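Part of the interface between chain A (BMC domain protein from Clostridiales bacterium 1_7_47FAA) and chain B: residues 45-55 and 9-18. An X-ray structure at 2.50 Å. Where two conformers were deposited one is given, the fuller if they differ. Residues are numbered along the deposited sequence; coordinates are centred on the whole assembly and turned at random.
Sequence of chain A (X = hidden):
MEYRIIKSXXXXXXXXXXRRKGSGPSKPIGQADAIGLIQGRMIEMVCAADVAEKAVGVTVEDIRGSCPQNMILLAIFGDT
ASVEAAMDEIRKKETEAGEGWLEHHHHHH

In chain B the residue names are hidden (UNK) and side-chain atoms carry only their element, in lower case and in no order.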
# COMPACT_ATOMS: atom_id res chain seq x y z
N MET A 45 -1.78 3.13 -17.84
CA MET A 45 -0.36 3.41 -18.15
C MET A 45 0.21 2.47 -19.24
O MET A 45 1.02 2.92 -20.05
CB MET A 45 0.53 3.39 -16.89
CG MET A 45 0.43 4.64 -16.01
SD MET A 45 1.63 4.80 -14.63
CE MET A 45 1.38 3.25 -13.74
N VAL A 46 -0.21 1.17 -19.24
CA VAL A 46 0.24 0.19 -20.23
C VAL A 46 -0.34 0.62 -21.61
O VAL A 46 0.37 0.60 -22.61
CB VAL A 46 -0.09 -1.28 -19.85
CG1 VAL A 46 0.25 -2.26 -20.98
CG2 VAL A 46 0.64 -1.69 -18.57
N CYS A 47 -1.61 1.07 -21.63
CA CYS A 47 -2.28 1.58 -22.82
C CYS A 47 -1.60 2.82 -23.35
O CYS A 47 -1.34 2.89 -24.55
CB CYS A 47 -3.75 1.82 -22.54
SG CYS A 47 -4.71 0.30 -22.30
N ALA A 48 -1.28 3.80 -22.46
CA ALA A 48 -0.57 5.05 -22.74
C ALA A 48 0.84 4.75 -23.29
O ALA A 48 1.24 5.38 -24.27
CB ALA A 48 -0.47 5.86 -21.45
N ALA A 49 1.56 3.77 -22.70
CA ALA A 49 2.90 3.34 -23.12
C ALA A 49 2.86 2.90 -24.57
O ALA A 49 3.78 3.21 -25.33
CB ALA A 49 3.39 2.20 -22.24
N ASP A 50 1.79 2.21 -24.99
CA ASP A 50 1.65 1.76 -26.37
C ASP A 50 1.51 2.93 -27.35
O ASP A 50 2.13 2.89 -28.41
CB ASP A 50 0.52 0.74 -26.54
CG ASP A 50 0.60 0.01 -27.87
OD1 ASP A 50 1.57 -0.76 -28.07
OD2 ASP A 50 -0.30 0.23 -28.72
N VAL A 51 0.73 3.96 -26.99
CA VAL A 51 0.52 5.15 -27.82
C VAL A 51 1.87 5.88 -27.95
O VAL A 51 2.28 6.23 -29.06
CB VAL A 51 -0.61 6.08 -27.28
CG1 VAL A 51 -0.74 7.34 -28.13
CG2 VAL A 51 -1.95 5.33 -27.20
N ALA A 52 2.59 6.03 -26.83
CA ALA A 52 3.89 6.68 -26.77
C ALA A 52 4.94 5.93 -27.60
O ALA A 52 5.74 6.58 -28.27
CB ALA A 52 4.33 6.84 -25.32
N GLU A 53 4.93 4.58 -27.58
CA GLU A 53 5.88 3.77 -28.37
C GLU A 53 5.62 3.92 -29.87
O GLU A 53 6.55 3.79 -30.66
CB GLU A 53 5.83 2.29 -27.99
CG GLU A 53 6.43 1.96 -26.63
CD GLU A 53 7.93 1.75 -26.56
OE1 GLU A 53 8.62 1.96 -27.58
OE2 GLU A 53 8.42 1.37 -25.47
N LYS A 54 4.37 4.19 -30.25
CA LYS A 54 3.96 4.38 -31.65
C LYS A 54 4.14 5.84 -32.11
O LYS A 54 4.03 6.11 -33.30
CB LYS A 54 2.51 3.91 -31.83
CG LYS A 54 2.38 2.40 -31.82
CD LYS A 54 0.96 1.93 -31.70
CE LYS A 54 0.89 0.43 -31.82
NZ LYS A 54 -0.49 -0.07 -31.58
N ALA A 55 4.44 6.76 -31.16
CA ALA A 55 4.68 8.19 -31.44
C ALA A 55 6.10 8.46 -31.90
O ALA A 55 7.06 7.95 -31.31
CB ALA A 55 4.34 9.04 -30.23
N UNK B 9 0.13 -4.43 -30.47
CA UNK B 9 1.06 -3.84 -29.49
C UNK B 9 2.49 -3.80 -29.99
O UNK B 9 2.90 -4.69 -30.74
c UNK B 9 -0.43 -5.71 -29.98
c UNK B 9 0.92 -4.76 -28.28
c UNK B 9 0.49 -6.08 -28.87
N UNK B 10 3.27 -2.79 -29.55
CA UNK B 10 4.68 -2.71 -29.91
C UNK B 10 5.44 -3.69 -29.01
O UNK B 10 4.90 -4.15 -28.00
c UNK B 10 5.20 -1.27 -29.72
o UNK B 10 5.29 -0.97 -28.34
c UNK B 10 4.34 -0.24 -30.43
N UNK B 11 6.70 -3.99 -29.36
CA UNK B 11 7.56 -4.85 -28.55
C UNK B 11 7.79 -4.22 -27.16
O UNK B 11 7.71 -4.93 -26.16
n UNK B 11 8.68 -7.94 -27.10
c UNK B 11 8.88 -5.18 -29.27
c UNK B 11 9.64 -6.38 -28.68
o UNK B 11 8.14 -8.20 -29.27
c UNK B 11 8.77 -7.59 -28.38
N UNK B 12 7.96 -2.89 -27.12
CA UNK B 12 8.13 -2.10 -25.90
C UNK B 12 6.98 -2.28 -24.92
O UNK B 12 7.22 -2.42 -23.72
N UNK B 13 5.74 -2.33 -25.44
CA UNK B 13 4.51 -2.53 -24.66
C UNK B 13 4.55 -3.92 -24.05
O UNK B 13 4.28 -4.06 -22.85
c UNK B 13 1.98 -2.30 -24.72
c UNK B 13 3.25 -2.31 -25.53
o UNK B 13 3.36 -1.07 -26.21
N UNK B 14 4.89 -4.93 -24.86
CA UNK B 14 5.03 -6.32 -24.42
C UNK B 14 6.15 -6.41 -23.35
O UNK B 14 5.95 -7.06 -22.33
c UNK B 14 5.75 -8.62 -25.23
c UNK B 14 4.14 -7.66 -27.94
c UNK B 14 5.26 -7.24 -25.65
c UNK B 14 3.96 -7.34 -26.48
N UNK B 15 7.27 -5.69 -23.55
CA UNK B 15 8.38 -5.66 -22.60
C UNK B 15 7.96 -5.10 -21.23
O UNK B 15 8.35 -5.68 -20.22
o UNK B 15 9.89 -6.69 -24.75
o UNK B 15 11.13 -4.87 -25.00
c UNK B 15 9.58 -4.89 -23.18
c UNK B 15 10.25 -5.53 -24.40
N UNK B 16 7.13 -4.02 -21.21
CA UNK B 16 6.59 -3.42 -19.98
C UNK B 16 5.77 -4.48 -19.23
O UNK B 16 5.94 -4.67 -18.03
c UNK B 16 6.29 0.04 -21.52
c UNK B 16 5.77 -2.12 -20.29
c UNK B 16 4.77 -1.77 -19.17
c UNK B 16 6.70 -0.94 -20.50
N UNK B 17 4.93 -5.20 -19.98
CA UNK B 17 4.08 -6.24 -19.42
C UNK B 17 4.86 -7.42 -18.90
O UNK B 17 4.69 -7.79 -17.74
c UNK B 17 3.06 -6.73 -20.46
c UNK B 17 0.98 -6.46 -21.69
c UNK B 17 1.85 -5.87 -20.63
c UNK B 17 1.09 -5.71 -19.30
N UNK B 18 5.73 -7.98 -19.73
CA UNK B 18 6.51 -9.16 -19.40
C UNK B 18 7.84 -8.93 -18.68
O UNK B 18 8.71 -9.80 -18.71
s UNK B 18 5.05 -10.79 -21.13
c UNK B 18 6.64 -10.06 -20.62

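Position 9 of chain B carries three side-chain carbons that close a ring onto the backbone N. The CA-to-CB bond points away from chain A overall, though CB comes 4.1 Å from Asp A50 OD1 and CA of position 9 lies 3.4 Å from the same oxygen: Pro B9. At position 10 one carbon bears an oxygen and a methyl; its CA-to-CB bond points toward the helix of chain A, and the oxygen lies 3.3 Å from Glu A53 CB. This is Thr B10, at the N-cap position. Its CG2 packs 3.6 Å from Lys A54 CG, and its backbone N donates to Asp A50 OD1 at 3.0 Å.

Position 11 has a chain of three carbons, the third holding one oxygen and one nitrogen, and touches nothing on chain A. This is Gln B11. At position 12 the CA lies 3.5 Å from Glu A53 OE2 and no side-chain atom follows it: Gly B12. A CB there would come within 2.1 Å of that same OE2, so the bare backbone lets the carboxylate lie close.

At position 13 a single carbon again carries one oxygen and one carbon; the CA-to-CB bond points toward chain A, and the oxygen lies 2.6 Å from Asp A50 OD1: Thr B13. Its OG1 donates to that carboxylate oxygen and accepts from Thr B10 OG1 at 2.9 Å. Four carbons at position 14, forked at the first with one arm two carbons long, touch nothing on chain A: Ile B14, whose CA-to-CB bond points away. Position 15 ends in a carbon with two oxygens after one other carbon and makes no contact with chain A; this is Asp B15, whose OD1 accepts from Gln B11 NE2 at 2.9 Å.

The four carbons of position 16 also fork at the first, but here the CA-to-CB bond points toward chain A, and one end carbon lies 3.7 Å from Ala A49 CB: Ile B16. Its CG2 lies 4.2 Å from Val A46 CG2. At position 17 the four carbons fork at the second, and one end carbon lies 3.9 Å from Val A46 CG1: Leu B17. One carbon followed by sulfur at position 18, clear of the contact, marks Cys B18, beyond the helix.

The two helices run roughly antiparallel, at 151° and 8.9 Å at closest approach. Thr B13 is the knob, seated among Val A46, Ala A49, Asp A50 and Glu A53. Asp A50 OD1 accepts from both the N-cap backbone and this knob, while Asp A50 OD2 forms a salt bridge with Lys A54 NZ at 2.9 Å. Beside this polar centre, Ile B16 packs against Val A46 and Ala A49, and Leu B17 against Val A46.

Chain B, residues 9-18: PTQGTIDILC
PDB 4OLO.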